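RNA-binding protein RO60 (PDB 2NVO) binds several small RNAs that accumulate during recovery from ultraviolet irradiation and contributes to the resistance of Deinococcus radiodurans to it. Local coordinates at residues V166-L169 with A170-V174; N201-L204 with K205-D209; L347-A350 with F351-F355; P305-L308 with K309-R312; A113-A116 with A117-K120. One frame throughout, in Å; residues are numbered along the deposited sequence.

Overall arrangement
All five contacts are local, each within one helix or at its end, and all belong to the TROVE part of the ring-shaped monomer. Contacts 1 and 2 lie on two packed helices, their centres 10 Å apart; they meet directly, with Leu169 CD1 3.5 Å from Val203 CG1, inside the stretch inferred by similarity to bind RNA. Contacts 3 and 4 form a second pair, centres 11 Å apart, joined where Leu353 CB comes within 3.6 Å of Leu308 CD1. Contact 5 stands alone, its centre 50 Å from that of contact 3 across the chain's centre. None lies at the calcium site of Ser372, Ser374 and Glu467.

Contact 1 of 5, residues V166-L169 with A170-V174; sequences VDKL and ALWAV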
loop_
_atom_site.group_PDB
_atom_site.type_symbol
_atom_site.label_atom_id
_atom_site.label_comp_id
_atom_site.label_asym_id
_atom_site.label_seq_id
_atom_site.Cartn_x
_atom_site.Cartn_y
_atom_site.Cartn_z
ATOM N N VAL A 166 -1.861 -21.906 17.612
ATOM C CA VAL A 166 -2.068 -23.007 16.681
ATOM C C VAL A 166 -2.803 -22.560 15.401
ATOM O O VAL A 166 -2.665 -23.181 14.339
ATOM C CB VAL A 166 -2.799 -24.187 17.375
ATOM C CG1 VAL A 166 -4.175 -23.746 17.890
ATOM C CG2 VAL A 166 -2.912 -25.390 16.444
ATOM N N ASP A 167 -3.561 -21.471 15.496
ATOM C CA ASP A 167 -4.301 -20.953 14.345
ATOM C C ASP A 167 -3.396 -20.154 13.400
ATOM O O ASP A 167 -3.497 -20.283 12.178
ATOM C CB ASP A 167 -5.492 -20.112 14.806
ATOM C CG ASP A 167 -6.422 -20.883 15.739
ATOM O OD1 ASP A 167 -6.848 -22.003 15.381
ATOM O OD2 ASP A 167 -6.717 -20.369 16.835
ATOM N N LYS A 168 -2.510 -19.337 13.961
ATOM C CA LYS A 168 -1.547 -18.611 13.140
ATOM C C LYS A 168 -0.547 -19.575 12.508
ATOM O O LYS A 168 -0.129 -19.391 11.360
ATOM C CB LYS A 168 -0.798 -17.551 13.942
ATOM C CG LYS A 168 0.413 -17.012 13.187
ATOM C CD LYS A 168 1.287 -16.087 14.024
ATOM C CE LYS A 168 0.883 -14.632 13.868
ATOM N NZ LYS A 168 1.970 -13.717 14.318
ATOM N N LEU A 169 -0.164 -20.606 13.252
ATOM C CA LEU A 169 0.779 -21.577 12.722
ATOM C C LEU A 169 0.175 -22.327 11.543
ATOM O O LEU A 169 0.841 -22.532 10.518
ATOM C CB LEU A 169 1.233 -22.560 13.803
ATOM C CG LEU A 169 2.247 -22.032 14.819
ATOM C CD1 LEU A 169 2.778 -23.186 15.668
ATOM C CD2 LEU A 169 3.396 -21.288 14.133
ATOM N N ALA A 170 -1.084 -22.741 11.698
ATOM C CA ALA A 170 -1.779 -23.508 10.670
ATOM C C ALA A 170 -1.911 -22.666 9.412
ATOM O O ALA A 170 -1.766 -23.167 8.294
ATOM C CB ALA A 170 -3.153 -23.947 11.163
ATOM N N LEU A 171 -2.182 -21.381 9.619
ATOM C CA LEU A 171 -2.296 -20.417 8.536
ATOM C C LEU A 171 -0.980 -20.317 7.774
ATOM O O LEU A 171 -0.962 -20.358 6.540
ATOM C CB LEU A 171 -2.691 -19.046 9.090
ATOM C CG LEU A 171 -2.736 -17.892 8.081
ATOM C CD1 LEU A 171 -3.853 -18.106 7.072
ATOM C CD2 LEU A 171 -2.887 -16.541 8.781
ATOM N N TRP A 172 0.117 -20.185 8.515
ATOM C CA TRP A 172 1.447 -20.132 7.909
ATOM C C TRP A 172 1.718 -21.423 7.155
ATOM O O TRP A 172 2.352 -21.406 6.100
ATOM C CB TRP A 172 2.533 -19.921 8.966
ATOM C CG TRP A 172 2.589 -18.524 9.532
ATOM C CD1 TRP A 172 1.583 -17.599 9.546
ATOM C CD2 TRP A 172 3.703 -17.912 10.194
ATOM N NE1 TRP A 172 2.006 -16.444 10.160
ATOM C CE2 TRP A 172 3.304 -16.613 10.572
ATOM C CE3 TRP A 172 5.001 -18.338 10.506
ATOM C CZ2 TRP A 172 4.153 -15.736 11.246
ATOM C CZ3 TRP A 172 5.843 -17.468 11.183
ATOM C CH2 TRP A 172 5.421 -16.179 11.535
ATOM N N ALA A 173 1.220 -22.539 7.686
ATOM C CA ALA A 173 1.478 -23.849 7.087
ATOM C C ALA A 173 0.850 -24.005 5.702
ATOM O O ALA A 173 1.335 -24.789 4.882
ATOM C CB ALA A 173 1.006 -24.969 8.007
ATOM N N VAL A 174 -0.228 -23.267 5.447
ATOM C CA VAL A 174 -0.966 -23.424 4.199
ATOM C C VAL A 174 -0.806 -22.221 3.272
ATOM O O VAL A 174 -1.000 -22.325 2.066
ATOM C CB VAL A 174 -2.473 -23.663 4.452
ATOM C CG1 VAL A 174 -2.683 -24.918 5.279
ATOM C CG2 VAL A 174 -3.095 -22.467 5.141
#
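The aliphatic part of Lys168 lies over one face of the Trp172 indole, the two side chains running side by side in the same direction as an i to i+4 pair along a helix of the TROVE domain. Lys168 CG makes the closest approach, 3.5 Å from Trp172 NE1, and Lys168 CD carries the contact on toward the six-membered ring, 4.0 Å from Trp172 CZ2. It is the methylene chain, then, that touches the ring. With CG anti to the backbone N (chi1 167°), Lys168 starts out alongside its own carbonyl, on the side where the next helical turn brings the indole. A bend at chi3 then redirects its ammonium end, and Lys168 NZ is hydrogen-bonded to the carbonyl of Arg131.

Lys168 O also touches the indole, 3.1 Å from Trp172 CD1, and accepts the backbone bond from Trp172 N at 3.0 Å. Backbone and side chain of Trp172 are thus both set against one residue a turn earlier. The bonds on either side of it, Leu171 N to Asp167 O at 3.1 Å and Ala173 N to Leu169 O at 2.9 Å, keep the spacing of a regular alpha-helix. Just before the helix, Asp165 OD1 takes a hydrogen bond from Lys168 N, tying down its first turn.

Further along the chain, Tyr176 meets Trp172 edge-to-face. Helix 166-175 packs against two neighbouring helices: Leu169 and Ala173 face helix 198-209, through Val203, Leu204 and Met207, while Val166, Ala170 and Val174 rest on helix 219-229.

Contact 2 of 5, residues N201-L204 with K205-D209; sequences NAVL and KFMVD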
loop_
_atom_site.group_PDB
_atom_site.type_symbol
_atom_site.label_atom_id
_atom_site.label_comp_id
_atom_site.label_asym_id
_atom_site.label_seq_id
_atom_site.Cartn_x
_atom_site.Cartn_y
_atom_site.Cartn_z
ATOM N N ASN A 201 3.150 -28.349 18.275
ATOM C CA ASN A 201 4.299 -29.155 17.869
ATOM C C ASN A 201 3.949 -30.001 16.654
ATOM O O ASN A 201 4.798 -30.283 15.809
ATOM C CB ASN A 201 4.771 -30.056 19.013
ATOM C CG ASN A 201 5.557 -29.298 20.066
ATOM O OD1 ASN A 201 6.125 -28.245 19.790
ATOM N ND2 ASN A 201 5.596 -29.835 21.282
ATOM N N ALA A 202 2.686 -30.412 16.593
ATOM C CA ALA A 202 2.177 -31.211 15.492
ATOM C C ALA A 202 2.168 -30.412 14.186
ATOM O O ALA A 202 2.514 -30.945 13.126
ATOM C CB ALA A 202 0.779 -31.734 15.818
ATOM N N VAL A 203 1.785 -29.137 14.262
ATOM C CA VAL A 203 1.754 -28.299 13.067
ATOM C C VAL A 203 3.158 -27.897 12.646
ATOM O O VAL A 203 3.428 -27.704 11.458
ATOM C CB VAL A 203 0.880 -27.033 13.232
ATOM C CG1 VAL A 203 1.477 -26.096 14.248
ATOM C CG2 VAL A 203 0.744 -26.305 11.896
ATOM N N LEU A 204 4.052 -27.774 13.622
ATOM C CA LEU A 204 5.444 -27.471 13.331
ATOM C C LEU A 204 6.046 -28.663 12.603
ATOM O O LEU A 204 6.730 -28.504 11.585
ATOM C CB LEU A 204 6.209 -27.155 14.620
ATOM C CG LEU A 204 5.844 -25.820 15.280
ATOM C CD1 LEU A 204 6.610 -25.594 16.581
ATOM C CD2 LEU A 204 6.086 -24.661 14.333
ATOM N N LYS A 205 5.763 -29.860 13.110
ATOM C CA LYS A 205 6.223 -31.078 12.459
ATOM C C LYS A 205 5.685 -31.172 11.032
ATOM O O LYS A 205 6.407 -31.562 10.118
ATOM C CB LYS A 205 5.814 -32.318 13.253
ATOM C CG LYS A 205 6.512 -33.595 12.783
ATOM C CD LYS A 205 5.887 -34.834 13.405
ATOM C CE LYS A 205 6.556 -36.114 12.909
ATOM N NZ LYS A 205 7.873 -36.365 13.570
ATOM N N PHE A 206 4.416 -30.817 10.843
ATOM C CA PHE A 206 3.821 -30.876 9.513
ATOM C C PHE A 206 4.495 -29.891 8.567
ATOM O O PHE A 206 4.683 -30.182 7.386
ATOM C CB PHE A 206 2.320 -30.596 9.558
ATOM C CG PHE A 206 1.721 -30.333 8.202
ATOM C CD1 PHE A 206 1.310 -31.382 7.397
ATOM C CD2 PHE A 206 1.593 -29.041 7.725
ATOM C CE1 PHE A 206 0.771 -31.146 6.144
ATOM C CE2 PHE A 206 1.057 -28.800 6.472
ATOM C CZ PHE A 206 0.646 -29.855 5.683
ATOM N N MET A 207 4.842 -28.722 9.093
ATOM C CA MET A 207 5.473 -27.674 8.301
ATOM C C MET A 207 6.844 -28.100 7.799
ATOM O O MET A 207 7.352 -27.557 6.819
ATOM C CB MET A 207 5.574 -26.377 9.107
ATOM C CG MET A 207 4.231 -25.687 9.312
ATOM S SD MET A 207 4.240 -24.284 10.461
ATOM C CE MET A 207 5.176 -23.060 9.545
ATOM N N VAL A 208 7.432 -29.080 8.476
ATOM C CA VAL A 208 8.721 -29.618 8.067
ATOM C C VAL A 208 8.587 -30.850 7.169
ATOM O O VAL A 208 9.277 -30.954 6.164
ATOM C CB VAL A 208 9.622 -29.935 9.281
ATOM C CG1 VAL A 208 10.914 -30.578 8.831
ATOM C CG2 VAL A 208 9.912 -28.669 10.061
ATOM N N ASP A 209 7.696 -31.776 7.507
ATOM C CA ASP A 209 7.648 -33.029 6.754
ATOM C C ASP A 209 6.386 -33.253 5.914
ATOM O O ASP A 209 6.260 -34.282 5.244
ATOM C CB ASP A 209 7.925 -34.236 7.662
ATOM C CG ASP A 209 6.824 -34.476 8.676
ATOM O OD1 ASP A 209 7.054 -35.262 9.623
ATOM O OD2 ASP A 209 5.734 -33.883 8.528
#
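The Phe206 ring has the carbonyl oxygen of Val203 at its edge, near the ring plane, and reaches over to Ile223 and Leu227 of helix 219-229. A chi1 of 167° sets the ring on the side of its own carbonyl.

Val203 O is also the oxygen around which Met207 folds. It accepts the backbone bond from Met207 N at 2.9 Å, and Met207 CG passes only 3.1 Å from Val203 O. Beyond CG the sulfur touches two branched side chains, with Met207 SD 4.3 Å from Val203 CG2 and equally far from Leu204 CD2. These are loose apolar contacts along the buried side of the helix.

Around them run the helical bonds, Lys205 N to Asn201 O at 2.9 Å and Phe206 N to Ala202 O at 3.0 Å. The last of the series, Val208 N to Leu204 O, is weak, and Lys205 O takes up both Val208 N and Asp209 N as the helix closes. Asn201 turns its OD1 to the backbone N of Thr195.

Helix 198-209 belongs to the TROVE domain, in the region that by similarity binds RNA, and is held on three fronts: Val203, Leu204 and Met207 pack on helix 166-175, Leu204, Met207 and Val208 on helix 184-191, and Val203 and Phe206 on helix 219-229.

Contact 3 of 5, residues L347-A350 with F351-F355; sequences LEEA and FTLAF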
loop_
_atom_site.group_PDB
_atom_site.type_symbol
_atom_site.label_atom_id
_atom_site.label_comp_id
_atom_site.label_asym_id
_atom_site.label_seq_id
_atom_site.Cartn_x
_atom_site.Cartn_y
_atom_site.Cartn_z
ATOM N N LEU A 347 -20.272 1.673 -8.059
ATOM C CA LEU A 347 -18.877 2.023 -7.789
ATOM C C LEU A 347 -18.664 3.537 -7.826
ATOM O O LEU A 347 -17.822 4.073 -7.102
ATOM C CB LEU A 347 -17.954 1.276 -8.743
ATOM C CG LEU A 347 -17.893 -0.225 -8.441
ATOM C CD1 LEU A 347 -17.251 -0.956 -9.594
ATOM C CD2 LEU A 347 -17.138 -0.490 -7.159
ATOM N N GLU A 348 -19.443 4.230 -8.646
ATOM C CA GLU A 348 -19.406 5.686 -8.649
ATOM C C GLU A 348 -19.949 6.224 -7.343
ATOM O O GLU A 348 -19.470 7.238 -6.842
ATOM C CB GLU A 348 -20.160 6.268 -9.849
ATOM C CG GLU A 348 -19.364 6.183 -11.138
ATOM C CD GLU A 348 -20.199 6.412 -12.386
ATOM O OE1 GLU A 348 -20.966 7.394 -12.431
ATOM O OE2 GLU A 348 -20.075 5.604 -13.333
ATOM N N GLU A 349 -20.937 5.531 -6.778
ATOM C CA GLU A 349 -21.480 5.917 -5.487
ATOM C C GLU A 349 -20.511 5.611 -4.347
ATOM O O GLU A 349 -20.374 6.407 -3.427
ATOM C CB GLU A 349 -22.840 5.232 -5.224
ATOM C CG GLU A 349 -23.493 5.699 -3.927
ATOM C CD GLU A 349 -24.839 5.027 -3.638
ATOM O OE1 GLU A 349 -25.467 4.517 -4.583
ATOM O OE2 GLU A 349 -25.262 5.023 -2.462
ATOM N N ALA A 350 -19.853 4.451 -4.404
ATOM C CA ALA A 350 -18.843 4.091 -3.421
ATOM C C ALA A 350 -17.722 5.138 -3.379
ATOM O O ALA A 350 -17.243 5.499 -2.310
ATOM C CB ALA A 350 -18.273 2.701 -3.712
ATOM N N PHE A 351 -17.322 5.625 -4.549
ATOM C CA PHE A 351 -16.317 6.679 -4.644
ATOM C C PHE A 351 -16.705 7.891 -3.795
ATOM O O PHE A 351 -15.936 8.346 -2.955
ATOM C CB PHE A 351 -16.166 7.084 -6.112
ATOM C CG PHE A 351 -15.260 8.255 -6.346
ATOM C CD1 PHE A 351 -13.887 8.095 -6.365
ATOM C CD2 PHE A 351 -15.786 9.518 -6.609
ATOM C CE1 PHE A 351 -13.032 9.177 -6.628
ATOM C CE2 PHE A 351 -14.942 10.604 -6.872
ATOM C CZ PHE A 351 -13.552 10.424 -6.872
ATOM N N THR A 352 -17.919 8.387 -3.995
ATOM C CA THR A 352 -18.414 9.550 -3.245
ATOM C C THR A 352 -18.522 9.259 -1.752
ATOM O O THR A 352 -18.106 10.071 -0.924
ATOM C CB THR A 352 -19.748 10.028 -3.819
ATOM O OG1 THR A 352 -19.565 10.345 -5.205
ATOM C CG2 THR A 352 -20.258 11.269 -3.073
ATOM N N LEU A 353 -19.040 8.084 -1.404
ATOM C CA LEU A 353 -19.222 7.700 0.002
ATOM C C LEU A 353 -17.903 7.535 0.737
ATOM O O LEU A 353 -17.817 7.760 1.945
ATOM C CB LEU A 353 -20.037 6.405 0.108
ATOM C CG LEU A 353 -21.474 6.476 -0.407
ATOM C CD1 LEU A 353 -22.121 5.088 -0.483
ATOM C CD2 LEU A 353 -22.288 7.406 0.476
ATOM N N ALA A 354 -16.860 7.158 0.012
ATOM C CA ALA A 354 -15.563 6.912 0.630
ATOM C C ALA A 354 -14.853 8.192 1.106
ATOM O O ALA A 354 -13.969 8.121 1.943
ATOM C CB ALA A 354 -14.649 6.089 -0.320
ATOM N N PHE A 355 -15.234 9.349 0.576
ATOM C CA PHE A 355 -14.647 10.616 1.014
ATOM C C PHE A 355 -14.790 10.812 2.522
ATOM O O PHE A 355 -13.900 11.344 3.177
ATOM C CB PHE A 355 -15.300 11.796 0.305
ATOM C CG PHE A 355 -14.790 12.031 -1.077
ATOM C CD1 PHE A 355 -14.047 13.162 -1.372
ATOM C CD2 PHE A 355 -15.063 11.125 -2.095
ATOM C CE1 PHE A 355 -13.582 13.377 -2.661
ATOM C CE2 PHE A 355 -14.613 11.352 -3.380
ATOM C CZ PHE A 355 -13.869 12.474 -3.660
#
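Van der Waals contact between side chains across this turn comes from Glu349 and Leu353, which cross obliquely. Glu349 CG lies 3.8 Å from Leu353 CD1, and the same methyl is 3.7 Å from Glu349 OE2; the carboxylate thus lies beside a leucine methyl. Leu353 CG also rests 3.2 Å from Glu349 O.

Backbone hydrogen bonding follows the alpha-helical pattern. Leu353 N to Glu349 O, at 2.9 Å, runs in the carbonyl plane with an N-H...O angle of 163°, and Ala354 N to Ala350 O matches it in length. Thr352 N to Glu348 O is weak, stretched to 3.4 Å. These bonds belong to the last turns of helix 341-354, near the junction of the horseshoe-shaped TROVE domain with the VWFA-like domain that closes the ring.

Among the aromatic groups, Glu348 O lies at the edge of the Phe351 ring, near its plane, while Phe355 CE2 stands 3.6 Å above one ring face, offset toward the rim. Phe351 O in turn is in plane at the edge of the Phe355 ring. Outside the turn, Phe355 makes a cation-pi contact with Arg401 and packs on Leu397 and Ile398 of helix 388-402, while Phe351 and Ala354 touch Pro315.

Contact 4 of 5, residues P305-L308 with K309-R312; sequences PAAL and KRGR
Lys309 N donates to Pro305 O over 3.0 Å, with an N-H...O angle of 159°, and opens a short ladder of bonds down this helix. Arg310 N follows with Ala306 O at 3.1 Å and Gly311 N with Ala307 O at 3.0 Å; in these last two the donor stands above the carbonyl plane, not on a lone pair.

Arg310 doubles back along the helix. A bend at chi3 (30°) folds the guanidinium toward the previous turn, where Arg310 NH2 comes 3.9 Å from Ala307 CA and 4.2 Å from Ala307 CB. The group meets this backbone obliquely. Closer to the root of the side chain, Arg310 CB touches Ala306 O at 3.4 Å. Lys309 takes the other course: its chain is extended until chi4 and leads off the helix, touching Asn357.

On the inner side, Leu308 is the buried residue, packing on Leu271 of helix 271-283 and on Ile313 of the following loop, while Ala307 also touches Leu271.

At the end of the helix the backbone N of Arg312 donates to Lys309 O, with Arg312 N 3.0 Å from that oxygen. Arg312, the first residue to leave helical angles, takes a positive phi (53°); with two bonds back into the last turn this is a Schellman motif, a common way for an alpha-helix to terminate at its C-terminal end.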
loop_
_atom_site.group_PDB
_atom_site.type_symbol
_atom_site.label_atom_id
_atom_site.label_comp_id
_atom_site.label_asym_id
_atom_site.label_seq_id
_atom_site.Cartn_x
_atom_site.Cartn_y
_atom_site.Cartn_z
ATOM N N PRO A 305 -22.330 1.864 3.773
ATOM C CA PRO A 305 -21.481 2.850 4.450
ATOM C C PRO A 305 -20.665 2.250 5.585
ATOM O O PRO A 305 -19.501 2.607 5.765
ATOM C CB PRO A 305 -22.493 3.870 4.983
ATOM C CG PRO A 305 -23.642 3.765 4.044
ATOM C CD PRO A 305 -23.735 2.303 3.713
ATOM N N ALA A 306 -21.265 1.332 6.335
ATOM C CA ALA A 306 -20.573 0.701 7.446
ATOM C C ALA A 306 -19.443 -0.205 6.966
ATOM O O ALA A 306 -18.412 -0.332 7.616
ATOM C CB ALA A 306 -21.564 -0.078 8.311
ATOM N N ALA A 307 -19.634 -0.842 5.824
ATOM C CA ALA A 307 -18.617 -1.737 5.305
ATOM C C ALA A 307 -17.497 -0.925 4.636
ATOM O O ALA A 307 -16.330 -1.305 4.691
ATOM C CB ALA A 307 -19.227 -2.739 4.332
ATOM N N LEU A 308 -17.871 0.188 4.007
ATOM C CA LEU A 308 -16.899 1.119 3.446
ATOM C C LEU A 308 -15.983 1.676 4.548
ATOM O O LEU A 308 -14.753 1.704 4.400
ATOM C CB LEU A 308 -17.625 2.251 2.710
ATOM C CG LEU A 308 -18.257 1.879 1.360
ATOM C CD1 LEU A 308 -19.213 2.945 0.877
ATOM C CD2 LEU A 308 -17.175 1.592 0.298
ATOM N N LYS A 309 -16.586 2.107 5.657
ATOM C CA LYS A 309 -15.826 2.688 6.762
ATOM C C LYS A 309 -14.897 1.682 7.419
ATOM O O LYS A 309 -13.715 1.952 7.610
ATOM C CB LYS A 309 -16.761 3.297 7.813
ATOM C CG LYS A 309 -16.048 3.812 9.061
ATOM C CD LYS A 309 -17.042 4.363 10.080
ATOM C CE LYS A 309 -16.340 5.114 11.209
ATOM N NZ LYS A 309 -15.361 4.258 11.949
ATOM N N ARG A 310 -15.432 0.518 7.765
ATOM C CA ARG A 310 -14.653 -0.497 8.465
ATOM C C ARG A 310 -13.542 -1.070 7.596
ATOM O O ARG A 310 -12.479 -1.447 8.094
ATOM C CB ARG A 310 -15.568 -1.614 8.981
ATOM C CG ARG A 310 -14.836 -2.871 9.439
ATOM C CD ARG A 310 -15.796 -3.814 10.144
ATOM N NE ARG A 310 -17.151 -3.676 9.621
ATOM C CZ ARG A 310 -17.690 -4.475 8.705
ATOM N NH1 ARG A 310 -16.988 -5.489 8.210
ATOM N NH2 ARG A 310 -18.935 -4.261 8.284
ATOM N N GLY A 311 -13.792 -1.127 6.292
ATOM C CA GLY A 311 -12.799 -1.590 5.343
ATOM C C GLY A 311 -11.842 -0.479 4.941
ATOM O O GLY A 311 -10.887 -0.712 4.195
ATOM N N ARG A 312 -12.107 0.733 5.421
ATOM C CA ARG A 312 -11.236 1.871 5.138
ATOM C C ARG A 312 -10.990 2.057 3.636
ATOM O O ARG A 312 -9.857 2.272 3.202
ATOM C CB ARG A 312 -9.899 1.710 5.873
ATOM C CG ARG A 312 -10.035 1.623 7.392
ATOM C CD ARG A 312 -8.713 1.917 8.095
ATOM N NE ARG A 312 -7.966 0.711 8.455
ATOM C CZ ARG A 312 -7.028 0.147 7.698
ATOM N NH1 ARG A 312 -6.716 0.663 6.514
ATOM N NH2 ARG A 312 -6.402 -0.943 8.122
#

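Contact 5 of 5, residues A113-A116 with A117-K120; sequences APNA and ADRK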
loop_
_atom_site.group_PDB
_atom_site.type_symbol
_atom_site.label_atom_id
_atom_site.label_comp_id
_atom_site.label_asym_id
_atom_site.label_seq_id
_atom_site.Cartn_x
_atom_site.Cartn_y
_atom_site.Cartn_z
ATOM N N ALA A 113 24.609 -5.371 15.478
ATOM C CA ALA A 113 24.774 -4.371 16.525
ATOM C C ALA A 113 25.923 -4.795 17.442
ATOM O O ALA A 113 26.009 -5.963 17.821
ATOM C CB ALA A 113 23.489 -4.201 17.321
ATOM N N PRO A 114 26.813 -3.851 17.790
ATOM C CA PRO A 114 27.990 -4.145 18.623
ATOM C C PRO A 114 27.644 -4.797 19.966
ATOM O O PRO A 114 28.377 -5.671 20.428
ATOM C CB PRO A 114 28.609 -2.764 18.856
ATOM C CG PRO A 114 28.128 -1.931 17.715
ATOM C CD PRO A 114 26.762 -2.437 17.378
ATOM N N ASN A 115 26.539 -4.386 20.574
ATOM C CA ASN A 115 26.172 -4.878 21.896
ATOM C C ASN A 115 25.244 -6.092 21.874
ATOM O O ASN A 115 24.421 -6.254 20.970
ATOM C CB ASN A 115 25.555 -3.755 22.725
ATOM C CG ASN A 115 26.432 -2.524 22.776
ATOM O OD1 ASN A 115 25.992 -1.456 23.195
ATOM N ND2 ASN A 115 27.679 -2.663 22.343
ATOM N N ALA A 116 25.379 -6.940 22.887
ATOM C CA ALA A 116 24.595 -8.159 22.973
ATOM C C ALA A 116 23.172 -7.865 23.421
ATOM O O ALA A 116 22.236 -8.532 23.003
ATOM C CB ALA A 116 25.264 -9.156 23.923
ATOM N N ALA A 117 23.014 -6.863 24.276
ATOM C CA ALA A 117 21.692 -6.483 24.758
ATOM C C ALA A 117 20.840 -5.915 23.622
ATOM O O ALA A 117 19.618 -6.046 23.619
ATOM C CB ALA A 117 21.815 -5.468 25.886
ATOM N N ASP A 118 21.498 -5.272 22.663
ATOM C CA ASP A 118 20.807 -4.680 21.519
ATOM C C ASP A 118 20.431 -5.744 20.481
ATOM O O ASP A 118 19.286 -5.814 20.044
ATOM C CB ASP A 118 21.659 -3.570 20.898
ATOM C CG ASP A 118 21.696 -2.317 21.755
ATOM O OD1 ASP A 118 20.718 -2.066 22.485
ATOM O OD2 ASP A 118 22.694 -1.574 21.697
ATOM N N ARG A 119 21.393 -6.578 20.103
ATOM C CA ARG A 119 21.102 -7.722 19.249
ATOM C C ARG A 119 19.971 -8.556 19.837
ATOM O O ARG A 119 19.126 -9.076 19.113
ATOM C CB ARG A 119 22.348 -8.591 19.056
ATOM C CG ARG A 119 23.471 -7.911 18.291
ATOM C CD ARG A 119 24.538 -8.912 17.846
ATOM N NE ARG A 119 25.106 -9.657 18.971
ATOM C CZ ARG A 119 26.288 -9.402 19.526
ATOM N NH1 ARG A 119 27.052 -8.419 19.063
ATOM N NH2 ARG A 119 26.714 -10.139 20.546
ATOM N N LYS A 120 19.956 -8.680 21.158
ATOM C CA LYS A 120 18.975 -9.514 21.836
ATOM C C LYS A 120 17.592 -8.871 21.827
ATOM O O LYS A 120 16.577 -9.552 21.652
ATOM C CB LYS A 120 19.424 -9.808 23.279
ATOM C CG LYS A 120 20.494 -10.897 23.389
ATOM C CD LYS A 120 20.791 -11.290 24.844
ATOM C CE LYS A 120 21.643 -10.243 25.562
ATOM N NZ LYS A 120 21.588 -10.406 27.039
HETATM O O HOH W 1 28.699 -8.326 21.971
HETATM O O HOH W 2 24.804 -2.056 19.966
#
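Arg119 reaches back from the first turn of its helix to the loop before it, and nearly every atom of its side chain finds a partner there. Arg119 CB lies 3.7 Å from Asn115 O. Arg119 CG lies against two carbonyl oxygens, 3.2 Å from Ala113 O and slightly further from Asn115 O, and also touches the methyl of Ala113. CD stays beside Ala113 O, and a bend at chi3 then turns the guanidinium across the loop. Arg119 NE is 4.0 Å from both Ala113 O and Asn115 O. Arg119 NH1 donates to Ala113 O at 2.9 Å, nearly along the C=O axis, although the oxygen is tilted 25° from the guanidinium plane. One face of the group lies against Asn115 O and Ala116 CA, while Arg119 NH2 is 3.8 Å from Ala116 CB. A water accepts from Arg119 NH2 and donates to Pro114 O, so the guanidinium is tied to two successive loop carbonyls, one directly and one through water.

Here the backbone starts its helical bonding: Arg119 N meets Asn115 O almost straight (N-H...O 174°), and Lys120 N donates to Ala116 O. Asn115 occupies the N-cap position without a capping bond from its side chain. Instead, it runs side by side with Asp118, amide and carboxylate planes 20° apart, and a second water takes the N-H of Asn115 and donates to Asp118 OD2 at 2.8 Å.

The turn joins helix 100-112 to helix 116-129. Ala113 and Asp118 rest on the start of helix 80-93, at Ala80, whereas Arg119 and Lys120 touch Leu152 of helix 151-163.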